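DNA polymerase III, gamma subunit-related protein (Thermotoga maritima, PDB 2GNO) is related to the gamma subunit of bacterial DNA polymerase III, combines an AAA+-like domain with an all-helical C-terminal region, and probably binds DNA. Local coordinates at residues Lys239-Leu244 and Leu281-Thr286; Leu243-Leu248 and Met288-Ile293; Lys104-Pro109 and Pro127-Arg132; Val86-His89 and Arg93-Gln96. All coordinates share one frame; numbering follows the deposited sequence. Where two conformers were deposited one is given.

Contact 1. Residues Lys239-Leu244 and Leu281-Thr286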
loop_
_atom_site.group_PDB
_atom_site.type_symbol
_atom_site.label_atom_id
_atom_site.label_comp_id
_atom_site.label_asym_id
_atom_site.label_seq_id
_atom_site.Cartn_x
_atom_site.Cartn_y
_atom_site.Cartn_z
ATOM N N LYS A 239 -8.960 5.699 15.611
ATOM C CA LYS A 239 -7.996 5.205 14.606
ATOM C C LYS A 239 -8.520 5.300 13.167
ATOM O O LYS A 239 -7.740 5.574 12.249
ATOM C CB LYS A 239 -7.554 3.772 14.912
ATOM N N ASP A 240 -9.823 5.074 12.982
ATOM C CA ASP A 240 -10.451 5.175 11.666
ATOM C C ASP A 240 -10.394 6.611 11.138
ATOM O O ASP A 240 -10.154 6.817 9.943
ATOM C CB ASP A 240 -11.910 4.708 11.673
ATOM C CG ASP A 240 -12.063 3.217 11.861
ATOM O OD1 ASP A 240 -11.053 2.497 11.959
ATOM O OD2 ASP A 240 -13.224 2.764 11.880
ATOM N N ALA A 241 -10.670 7.572 12.016
ATOM C CA ALA A 241 -10.602 8.981 11.691
ATOM C C ALA A 241 -9.163 9.359 11.345
ATOM O O ALA A 241 -8.942 10.056 10.340
ATOM C CB ALA A 241 -11.142 9.831 12.822
ATOM N N PHE A 242 -8.186 8.887 12.131
ATOM C CA PHE A 242 -6.774 9.158 11.829
ATOM C C PHE A 242 -6.425 8.608 10.430
ATOM O O PHE A 242 -5.807 9.316 9.612
ATOM C CB PHE A 242 -5.842 8.603 12.924
ATOM C CG PHE A 242 -4.377 8.846 12.654
ATOM C CD1 PHE A 242 -3.821 10.102 12.858
ATOM C CD2 PHE A 242 -3.555 7.823 12.209
ATOM C CE1 PHE A 242 -2.483 10.346 12.590
ATOM C CE2 PHE A 242 -2.208 8.052 11.954
ATOM C CZ PHE A 242 -1.670 9.316 12.149
ATOM N N LEU A 243 -6.864 7.377 10.144
ATOM C CA LEU A 243 -6.647 6.733 8.846
ATOM C C LEU A 243 -7.296 7.525 7.714
ATOM O O LEU A 243 -6.682 7.695 6.676
ATOM C CB LEU A 243 -7.206 5.292 8.821
ATOM C CG LEU A 243 -7.152 4.485 7.504
ATOM C CD1 LEU A 243 -5.759 4.433 6.857
ATOM C CD2 LEU A 243 -7.681 3.071 7.745
ATOM N N LEU A 244 -8.537 7.979 7.908
ATOM C CA LEU A 244 -9.229 8.771 6.885
ATOM C C LEU A 244 -8.473 10.083 6.678
ATOM O O LEU A 244 -8.280 10.498 5.548
ATOM C CB LEU A 244 -10.687 9.010 7.272
ATOM C CG LEU A 244 -11.629 9.712 6.282
ATOM C CD1 LEU A 244 -11.714 9.027 4.924
ATOM C CD2 LEU A 244 -13.002 9.832 6.887
ATOM N N LEU A 281 -2.557 14.454 17.586
ATOM C CA LEU A 281 -3.419 15.151 16.623
ATOM C C LEU A 281 -4.850 15.220 17.134
ATOM O O LEU A 281 -5.297 14.290 17.795
ATOM C CB LEU A 281 -3.455 14.307 15.344
ATOM C CG LEU A 281 -4.034 14.878 14.061
ATOM C CD1 LEU A 281 -3.111 15.990 13.553
ATOM C CD2 LEU A 281 -4.167 13.796 13.015
ATOM N N ASN A 282 -5.539 16.330 16.864
ATOM C CA ASN A 282 -6.960 16.508 17.197
ATOM C C ASN A 282 -7.580 16.096 15.867
ATOM O O ASN A 282 -7.364 16.777 14.854
ATOM C CB ASN A 282 -7.290 17.966 17.552
ATOM C CG ASN A 282 -8.766 18.174 17.936
ATOM O OD1 ASN A 282 -9.675 17.574 17.366
ATOM N ND2 ASN A 282 -8.998 19.061 18.895
ATOM N N ASN A 283 -8.323 14.992 15.850
ATOM C CA ASN A 283 -8.912 14.488 14.600
ATOM C C ASN A 283 -9.911 15.427 13.910
ATOM O O ASN A 283 -9.704 15.806 12.738
ATOM C CB ASN A 283 -9.542 13.087 14.804
ATOM C CG ASN A 283 -8.508 11.974 15.091
ATOM O OD1 ASN A 283 -7.308 12.115 14.850
ATOM N ND2 ASN A 283 -9.006 10.835 15.578
ATOM N N LYS A 284 -10.958 15.828 14.628
ATOM C CA LYS A 284 -12.016 16.705 14.066
ATOM C C LYS A 284 -11.502 18.053 13.588
ATOM O O LYS A 284 -11.887 18.523 12.525
ATOM C CB LYS A 284 -13.182 16.876 15.042
ATOM C CG LYS A 284 -13.939 15.579 15.297
ATOM C CD LYS A 284 -15.126 15.764 16.242
ATOM C CE LYS A 284 -15.791 14.416 16.558
ATOM N NZ LYS A 284 -16.978 14.530 17.454
ATOM N N LEU A 285 -10.636 18.679 14.375
ATOM C CA LEU A 285 -10.053 19.957 13.968
ATOM C C LEU A 285 -9.204 19.776 12.709
ATOM O O LEU A 285 -9.269 20.594 11.796
ATOM C CB LEU A 285 -9.167 20.504 15.082
ATOM C CG LEU A 285 -8.477 21.842 14.890
ATOM C CD1 LEU A 285 -9.502 22.977 14.783
ATOM C CD2 LEU A 285 -7.537 22.053 16.060
ATOM N N THR A 286 -8.406 18.709 12.662
ATOM C CA THR A 286 -7.558 18.456 11.500
ATOM C C THR A 286 -8.396 18.150 10.250
ATOM O O THR A 286 -8.108 18.695 9.175
ATOM C CB THR A 286 -6.535 17.317 11.754
ATOM O OG1 THR A 286 -5.712 17.642 12.888
ATOM C CG2 THR A 286 -5.653 17.101 10.534
#
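The ring of Phe-242 is met at its edge, close to its own plane, by Leu-281 CD2 and by the amide oxygen OD1 of Asn-283. The leucine methyl lies 3.7 Å from Phe-242 CD1, and its side chain runs across the phenylalanine at about a right angle. With its CG anti to the backbone N (chi1 180°), Phe-242 swings the ring to the flank of the helix, where Leu-281 and Ile-278 reach it. The Asn-283 amide faces the helix differently: ND2 stands 3.6 Å from Ala-241 CB, and OD1 comes within 4.3 Å of Phe-242 CB. These are van der Waals contacts; no hydrogen bond crosses here. The contact joins the start of helix 239-254 to that of helix 283-298, both in the helical C-terminal domain of the gamma-related family. Asn-282 is the N-cap of the second helix; its OD1 receives a straight but weak bond from Leu-285 N at 3.3 Å. Its carbonyl oxygen is gripped twice by Thr-286, whose OG1 donates to Asn-282 O at 2.7 Å while the backbone N approaches that oxygen from the opposite face of the carbonyl plane. Ile-245, one turn after Ala-241, continues the apolar surface beneath Leu-281, Asn-283 and Thr-286.

Contact 2. Residues Leu243-Leu248 and Met288-Ile293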
loop_
_atom_site.group_PDB
_atom_site.type_symbol
_atom_site.label_atom_id
_atom_site.label_comp_id
_atom_site.label_asym_id
_atom_site.label_seq_id
_atom_site.Cartn_x
_atom_site.Cartn_y
_atom_site.Cartn_z
ATOM N N LEU A 243 -6.864 7.377 10.144
ATOM C CA LEU A 243 -6.647 6.733 8.846
ATOM C C LEU A 243 -7.296 7.525 7.714
ATOM O O LEU A 243 -6.682 7.695 6.676
ATOM C CB LEU A 243 -7.206 5.292 8.821
ATOM C CG LEU A 243 -7.152 4.485 7.504
ATOM C CD1 LEU A 243 -5.759 4.433 6.857
ATOM C CD2 LEU A 243 -7.681 3.071 7.745
ATOM N N LEU A 244 -8.537 7.979 7.908
ATOM C CA LEU A 244 -9.229 8.771 6.885
ATOM C C LEU A 244 -8.473 10.083 6.678
ATOM O O LEU A 244 -8.280 10.498 5.548
ATOM C CB LEU A 244 -10.687 9.010 7.272
ATOM C CG LEU A 244 -11.629 9.712 6.282
ATOM C CD1 LEU A 244 -11.714 9.027 4.924
ATOM C CD2 LEU A 244 -13.002 9.832 6.887
ATOM N N ILE A 245 -8.040 10.723 7.757
ATOM C CA ILE A 245 -7.258 11.976 7.653
ATOM C C ILE A 245 -6.038 11.780 6.772
ATOM O O ILE A 245 -5.815 12.549 5.847
ATOM C CB ILE A 245 -6.837 12.508 9.038
ATOM C CG1 ILE A 245 -8.061 13.084 9.745
ATOM C CG2 ILE A 245 -5.745 13.620 8.918
ATOM C CD1 ILE A 245 -7.836 13.400 11.197
ATOM N N GLN A 246 -5.277 10.734 7.059
ATOM C CA GLN A 246 -4.076 10.412 6.280
ATOM C C GLN A 246 -4.395 10.207 4.803
ATOM O O GLN A 246 -3.770 10.816 3.949
ATOM C CB GLN A 246 -3.353 9.182 6.869
ATOM C CG GLN A 246 -2.765 9.400 8.260
ATOM C CD GLN A 246 -1.697 10.482 8.285
ATOM O OE1 GLN A 246 -1.109 10.809 7.256
ATOM N NE2 GLN A 246 -1.432 11.032 9.467
ATOM N N ARG A 247 -5.402 9.399 4.518
ATOM C CA ARG A 247 -5.779 9.143 3.136
ATOM C C ARG A 247 -6.260 10.369 2.411
ATOM O O ARG A 247 -5.862 10.586 1.278
ATOM C CB ARG A 247 -6.868 8.103 3.039
ATOM C CG ARG A 247 -6.417 6.808 3.517
ATOM C CD ARG A 247 -7.464 5.785 3.395
ATOM N NE ARG A 247 -7.731 5.489 1.999
ATOM C CZ ARG A 247 -8.406 4.428 1.580
ATOM N NH1 ARG A 247 -8.875 3.521 2.427
ATOM N NH2 ARG A 247 -8.564 4.253 0.287
ATOM N N LEU A 248 -7.120 11.162 3.055
ATOM C CA LEU A 248 -7.631 12.366 2.416
ATOM C C LEU A 248 -6.514 13.395 2.205
ATOM O O LEU A 248 -6.464 14.025 1.151
ATOM C CB LEU A 248 -8.801 12.962 3.207
ATOM C CG LEU A 248 -10.069 12.106 3.328
ATOM C CD1 LEU A 248 -11.147 12.911 4.026
ATOM C CD2 LEU A 248 -10.581 11.638 1.977
HETATM N N MSE A 288 -11.505 18.982 9.606
HETATM C CA MSE A 288 -12.153 20.224 9.236
HETATM C C MSE A 288 -11.254 21.104 8.400
HETATM O O MSE A 288 -11.674 21.633 7.376
HETATM C CB MSE A 288 -12.514 21.025 10.487
HETATM C CG MSE A 288 -13.319 22.249 10.159
HETATM SE SE MSE A 288 -13.767 23.183 11.737
HETATM C CE MSE A 288 -12.038 23.980 12.223
ATOM N N ASN A 289 -10.013 21.256 8.849
ATOM C CA ASN A 289 -9.047 22.093 8.152
ATOM C C ASN A 289 -8.633 21.570 6.773
ATOM O O ASN A 289 -8.585 22.357 5.859
ATOM C CB ASN A 289 -7.835 22.380 9.048
ATOM C CG ASN A 289 -8.166 23.313 10.236
ATOM O OD1 ASN A 289 -8.921 24.283 10.112
ATOM N ND2 ASN A 289 -7.516 23.067 11.358
ATOM N N ILE A 290 -8.343 20.275 6.625
ATOM C CA ILE A 290 -7.932 19.737 5.307
ATOM C C ILE A 290 -9.081 19.851 4.290
ATOM O O ILE A 290 -8.871 20.235 3.145
ATOM C CB ILE A 290 -7.364 18.277 5.371
ATOM C CG1 ILE A 290 -8.424 17.213 5.708
ATOM C CG2 ILE A 290 -6.194 18.202 6.356
ATOM C CD1 ILE A 290 -7.896 15.785 5.694
ATOM N N LEU A 291 -10.284 19.513 4.731
ATOM C CA LEU A 291 -11.484 19.581 3.902
ATOM C C LEU A 291 -11.803 21.008 3.496
ATOM O O LEU A 291 -12.195 21.242 2.341
ATOM C CB LEU A 291 -12.676 18.968 4.630
ATOM C CG LEU A 291 -12.663 17.476 4.834
ATOM C CD1 LEU A 291 -13.849 17.068 5.691
ATOM C CD2 LEU A 291 -12.698 16.733 3.498
ATOM N N ALA A 292 -11.648 21.948 4.429
ATOM C CA ALA A 292 -11.864 23.363 4.143
ATOM C C ALA A 292 -10.821 23.821 3.147
ATOM O O ALA A 292 -11.151 24.554 2.226
ATOM C CB ALA A 292 -11.788 24.212 5.405
ATOM N N ILE A 293 -9.562 23.385 3.331
ATOM C CA ILE A 293 -8.487 23.727 2.397
ATOM C C ILE A 293 -8.864 23.271 0.981
ATOM O O ILE A 293 -8.749 24.043 0.026
ATOM C CB ILE A 293 -7.116 23.092 2.850
ATOM C CG1 ILE A 293 -6.558 23.859 4.060
ATOM C CG2 ILE A 293 -6.075 23.140 1.734
ATOM C CD1 ILE A 293 -5.412 23.131 4.805
#
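Ile-290 points toward helix 239-254 and ends with CD1 between two residues one turn apart, Ile-245 and Leu-248. That single methyl lies 3.9 Å from Leu-248 CB and also 3.9 Å from the backbone oxygen of Ile-245, so it rests against the helix surface itself as well as against side chains. Ile-245 meets it more loosely, CG2 standing 4.4 Å from Ile-290 CD1. The reach of the isoleucine comes from its torsions: CG1 sits between the backbone N and the carbonyl carbon (chi1 69°), and CD1 extends straight on from there. Leu-248 likewise points toward the partner helix, yet it offers CB to Ile-290 and keeps its branch for Leu-291. The two leucines cross obliquely, Leu-248 CD1 being 4.2 Å from Leu-291 CD2; Leu-291 leaves its backbone along the interface, and only the end of its side chain bends inward. The helices run nearly parallel in the all-helical C-terminal domain, with segment axes 10.6 Å apart at closest approach and crossing at 26°, a spacing wide enough for large aliphatic side chains to fill. Two other helices add to the core. Leu-214 of helix 203-219 touches both Leu-248 and Leu-291, whereas Leu-270 of helix 261-274 lies against Ile-290. The carbonyl oxygen of Ile-245 that Ile-290 CD1 approaches is hydrogen-bonded to Thr-249 OG1, so its polarity is already served inside this apolar layer.

Contact 3. Residues Lys104-Pro109 and Pro127-Arg132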
loop_
_atom_site.group_PDB
_atom_site.type_symbol
_atom_site.label_atom_id
_atom_site.label_comp_id
_atom_site.label_asym_id
_atom_site.label_seq_id
_atom_site.Cartn_x
_atom_site.Cartn_y
_atom_site.Cartn_z
ATOM N N LYS A 104 19.904 -16.026 12.085
ATOM C CA LYS A 104 20.326 -17.402 11.730
ATOM C C LYS A 104 19.560 -17.943 10.517
ATOM O O LYS A 104 20.168 -18.463 9.571
ATOM C CB LYS A 104 20.190 -18.363 12.923
ATOM N N ALA A 105 18.235 -17.812 10.541
ATOM C CA ALA A 105 17.401 -18.253 9.414
ATOM C C ALA A 105 17.668 -17.404 8.164
ATOM O O ALA A 105 17.644 -17.934 7.068
ATOM C CB ALA A 105 15.920 -18.215 9.772
ATOM N N LEU A 106 17.917 -16.103 8.324
ATOM C CA LEU A 106 18.217 -15.238 7.173
ATOM C C LEU A 106 19.571 -15.535 6.548
ATOM O O LEU A 106 19.653 -15.620 5.320
ATOM C CB LEU A 106 18.132 -13.737 7.496
ATOM C CG LEU A 106 16.783 -13.023 7.639
ATOM C CD1 LEU A 106 17.014 -11.604 8.137
ATOM C CD2 LEU A 106 15.979 -13.013 6.330
ATOM N N GLU A 107 20.618 -15.688 7.372
ATOM C CA GLU A 107 21.968 -15.964 6.849
ATOM C C GLU A 107 22.100 -17.358 6.266
ATOM O O GLU A 107 22.729 -17.527 5.222
ATOM C CB GLU A 107 23.083 -15.726 7.883
ATOM C CG GLU A 107 23.190 -16.689 9.077
ATOM C CD GLU A 107 24.222 -16.223 10.110
ATOM O OE1 GLU A 107 25.092 -15.400 9.749
ATOM O OE2 GLU A 107 24.168 -16.685 11.278
ATOM N N GLU A 108 21.503 -18.342 6.934
ATOM C CA GLU A 108 21.556 -19.728 6.485
ATOM C C GLU A 108 20.175 -20.342 6.499
ATOM O O GLU A 108 19.869 -21.133 7.401
ATOM N N PRO A 109 19.330 -19.984 5.507
ATOM C CA PRO A 109 18.006 -20.573 5.498
ATOM C C PRO A 109 18.107 -22.016 5.041
ATOM O O PRO A 109 19.126 -22.386 4.447
ATOM C CB PRO A 109 17.233 -19.735 4.463
ATOM C CG PRO A 109 18.158 -18.689 3.973
ATOM C CD PRO A 109 19.533 -19.072 4.364
ATOM N N PRO A 127 21.835 -2.996 9.744
ATOM C CA PRO A 127 22.913 -3.577 8.912
ATOM C C PRO A 127 22.978 -5.108 8.973
ATOM O O PRO A 127 23.417 -5.752 8.012
ATOM C CB PRO A 127 24.194 -2.963 9.509
ATOM C CG PRO A 127 23.758 -1.677 10.071
ATOM C CD PRO A 127 22.357 -1.912 10.604
ATOM N N THR A 128 22.560 -5.666 10.110
ATOM C CA THR A 128 22.507 -7.100 10.304
ATOM C C THR A 128 21.471 -7.787 9.366
ATOM O O THR A 128 21.590 -8.973 9.118
ATOM C CB THR A 128 22.300 -7.443 11.796
ATOM O OG1 THR A 128 22.540 -8.835 11.993
ATOM C CG2 THR A 128 20.900 -7.010 12.340
ATOM N N ILE A 129 20.450 -7.063 8.888
ATOM C CA ILE A 129 19.469 -7.619 7.915
ATOM C C ILE A 129 20.096 -7.422 6.521
ATOM O O ILE A 129 20.212 -8.369 5.744
ATOM C CB ILE A 129 18.077 -6.944 7.977
ATOM C CG1 ILE A 129 17.396 -7.163 9.335
ATOM C CG2 ILE A 129 17.136 -7.489 6.850
ATOM C CD1 ILE A 129 17.026 -8.632 9.698
ATOM N N LYS A 130 20.531 -6.193 6.233
ATOM C CA LYS A 130 21.178 -5.842 4.947
ATOM C C LYS A 130 22.360 -6.766 4.587
ATOM O O LYS A 130 22.504 -7.175 3.438
ATOM C CB LYS A 130 21.619 -4.373 4.961
ATOM C CG LYS A 130 20.461 -3.371 5.040
ATOM C CD LYS A 130 20.965 -1.939 5.084
ATOM N N SER A 131 23.172 -7.097 5.584
ATOM C CA SER A 131 24.330 -7.986 5.431
ATOM C C SER A 131 23.958 -9.413 5.030
ATOM O O SER A 131 24.749 -10.114 4.394
ATOM C CB SER A 131 25.100 -8.061 6.759
ATOM O OG SER A 131 26.167 -8.994 6.703
ATOM N N ARG A 132 22.762 -9.844 5.426
ATOM C CA ARG A 132 22.277 -11.198 5.155
ATOM C C ARG A 132 21.224 -11.359 4.042
ATOM O O ARG A 132 20.782 -12.499 3.812
ATOM C CB ARG A 132 21.765 -11.777 6.477
ATOM C CG ARG A 132 22.854 -11.960 7.521
ATOM C CD ARG A 132 22.273 -12.247 8.886
ATOM N NE ARG A 132 23.306 -12.607 9.857
ATOM C CZ ARG A 132 24.123 -11.761 10.488
ATOM N NH1 ARG A 132 24.112 -10.449 10.245
ATOM N NH2 ARG A 132 25.006 -12.249 11.358
#
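Glu-107 carries its CG between the backbone N and the carbonyl carbon (chi1 69°) and then runs out extended, which lays it alongside Arg-132, itself stretched from CG to NE and pointing the same way. The pair links the end of helix 103-107 to the turn after helix 127-130, in the AAA+-like parallel-sheet domain. Ser-131 and Arg-132 probably correspond to the start of the Ser-Arg-Cys motif of related polymerase III subunits, although no nucleotide is bound here. The aliphatic parts pack first, Arg-132 CD lying 3.7 Å from Glu-107 CB. Beyond them a salt bridge forms, in which Arg-132 NE donates to Glu-107 OE1 across 3.3 Å. This bond is weak and bent (139°), and the carboxylate and guanidinium planes are turned 46° against each other. Another guanidinium nitrogen is held within the same segment: NH1 donates to Thr-128 O at 3.1 Å, in the carbonyl plane and on a lone pair. A leucine in place of Arg-132 would probably leave the Glu-107 carboxylate without its charged mate here and Thr-128 O without this donor. On the inner side, Leu-106 points at the second segment and crosses Ile-129 at a slant, both lying on Leu-117 of strand 113-119. Next to this apolar patch, Leu-106 O accepts a hydrogen bond from Ser-20 OG. The methyls Leu-106 CD1 and Ile-129 CD1 are modelled 3.4 Å apart, tighter than usual for carbons, so their exact placement is doubtful.

Contact 4. Residues Val86-His89 and Arg93-Gln96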
loop_
_atom_site.group_PDB
_atom_site.type_symbol
_atom_site.label_atom_id
_atom_site.label_comp_id
_atom_site.label_asym_id
_atom_site.label_seq_id
_atom_site.Cartn_x
_atom_site.Cartn_y
_atom_site.Cartn_z
ATOM N N VAL A 86 8.687 -17.714 2.137
ATOM C CA VAL A 86 8.156 -16.873 3.199
ATOM C C VAL A 86 8.174 -15.447 2.668
ATOM O O VAL A 86 9.216 -14.977 2.248
ATOM C CB VAL A 86 8.976 -16.936 4.513
ATOM C CG1 VAL A 86 8.455 -15.912 5.522
ATOM C CG2 VAL A 86 8.932 -18.316 5.100
ATOM N N ILE A 87 7.023 -14.765 2.700
ATOM C CA ILE A 87 6.905 -13.392 2.243
ATOM C C ILE A 87 6.678 -12.489 3.452
ATOM O O ILE A 87 5.757 -12.723 4.225
ATOM C CB ILE A 87 5.778 -13.249 1.236
ATOM C CG1 ILE A 87 6.042 -14.169 0.030
ATOM C CG2 ILE A 87 5.665 -11.807 0.776
ATOM C CD1 ILE A 87 4.832 -14.459 -0.764
ATOM N N VAL A 88 7.544 -11.497 3.641
ATOM C CA VAL A 88 7.408 -10.558 4.776
ATOM C C VAL A 88 7.246 -9.190 4.137
ATOM O O VAL A 88 8.205 -8.645 3.606
ATOM C CB VAL A 88 8.630 -10.554 5.676
ATOM C CG1 VAL A 88 8.403 -9.621 6.897
ATOM C CG2 VAL A 88 8.965 -11.983 6.114
ATOM N N HIS A 89 6.037 -8.643 4.194
ATOM C CA HIS A 89 5.768 -7.341 3.571
ATOM C C HIS A 89 6.195 -6.174 4.431
ATOM O O HIS A 89 5.963 -6.202 5.639
ATOM C CB HIS A 89 4.285 -7.177 3.280
ATOM C CG HIS A 89 3.743 -8.150 2.270
ATOM N ND1 HIS A 89 4.233 -8.227 0.988
ATOM C CD2 HIS A 89 2.664 -8.960 2.300
ATOM C CE1 HIS A 89 3.543 -9.115 0.303
ATOM N NE2 HIS A 89 2.570 -9.563 1.070
ATOM N N ARG A 93 9.423 -2.734 9.439
ATOM C CA ARG A 93 8.582 -2.794 10.619
ATOM C C ARG A 93 9.100 -3.780 11.686
ATOM O O ARG A 93 8.563 -3.799 12.801
ATOM C CB ARG A 93 7.148 -3.145 10.239
ATOM C CG ARG A 93 6.408 -2.070 9.438
ATOM C CD ARG A 93 4.960 -2.503 9.221
ATOM N NE ARG A 93 4.895 -3.711 8.388
ATOM C CZ ARG A 93 3.814 -4.461 8.172
ATOM N NH1 ARG A 93 2.645 -4.196 8.714
ATOM N NH2 ARG A 93 3.911 -5.513 7.382
HETATM N N MSE A 94 10.087 -4.625 11.356
HETATM C CA MSE A 94 10.641 -5.539 12.322
HETATM C C MSE A 94 11.228 -4.818 13.523
HETATM O O MSE A 94 11.859 -3.779 13.378
HETATM C CB MSE A 94 11.728 -6.435 11.724
HETATM C CG MSE A 94 11.217 -7.510 10.784
HETATM SE SE MSE A 94 12.689 -8.589 10.164
HETATM C CE MSE A 94 11.727 -9.669 8.884
ATOM N N THR A 95 11.001 -5.385 14.705
ATOM C CA THR A 95 11.521 -4.848 15.946
ATOM C C THR A 95 12.953 -5.336 16.052
ATOM O O THR A 95 13.368 -6.206 15.282
ATOM C CB THR A 95 10.755 -5.392 17.181
ATOM O OG1 THR A 95 10.900 -6.821 17.261
ATOM C CG2 THR A 95 9.277 -5.030 17.121
ATOM N N GLN A 96 13.707 -4.786 17.009
ATOM C CA GLN A 96 15.100 -5.206 17.243
ATOM C C GLN A 96 15.165 -6.681 17.654
ATOM O O GLN A 96 16.095 -7.400 17.266
ATOM C CB GLN A 96 15.752 -4.357 18.354
ATOM C CG GLN A 96 15.967 -2.887 18.034
ATOM C CD GLN A 96 17.078 -2.617 17.013
ATOM O OE1 GLN A 96 17.742 -3.533 16.517
ATOM N NE2 GLN A 96 17.295 -1.338 16.717
#
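Strand 84-88 stops at Val-88 and the chain then swings aside, leaving the backbones of Val-86 to His-89 and Arg-93 to Gln-96 well apart, the CA atoms of His-89 and Arg-93 being 8.8 Å from each other. Side chains bridge the gap. Arg-93 bends at chi3 (-65°) and brings NH2 to the backbone oxygen of His-89, a bond of 2.8 Å. The oxygen lies at the edge of the guanidinium, in its plane, whereas the donor stands above the carbonyl plane, 41° out of it, and misses the lone-pair direction. Deeper in, selenomethionine Met-94 extends beyond CG and sets its terminal CE 3.9 Å from Val-88 CG1, the two side chains crossing at about a right angle over Leu-117. In AAA+ ATPases the corresponding strand forms the hydrophobic part of the Walker B motif; here His-89 follows it, Ile-87 CG2 lying over one face of its ring, toward the rim, and its NE2 bonded to Glu-54. Thr-95 then caps the next helix. Arg-93 has further partners: its NH2 also forms a salt bridge with Asp-56, NH1 meets the carbonyl oxygens of Pro-57 and Gly-59, and NE that of Asp-90. Replaced by a methionine, Arg-93 would no longer supply these donors, which would probably leave Asp-56 without this countercharge and the loop past His-89 freer to shift. Ringed by four carbonyl oxygens and one carboxylate, the guanidinium is likely to remain charged and to tie the strand end to the loop of Asp-56 to Gly-59.

Overall arrangement
Along the chain contact 4 comes first, then contact 3, and last contacts 1 and 2, whose first segments overlap at Leu-243 and Leu-244. Contacts 3 and 4 lie in the AAA+-like domain, centres about 12 Å apart, on elements around the five-stranded parallel sheet; both pack on strand 113-119. Contacts 1 and 2 share helices 239-254 and 283-298 in the C-terminal domain, with centres about 8 Å apart, and Ile-245 touches the residues of both, making one continuous seam. The two groups are separate: centres of contacts 2 and 3 are about 41 Å apart, on opposite sides of the chain's centre. The two pairs thus hold together different domains, at distant parts of the chain.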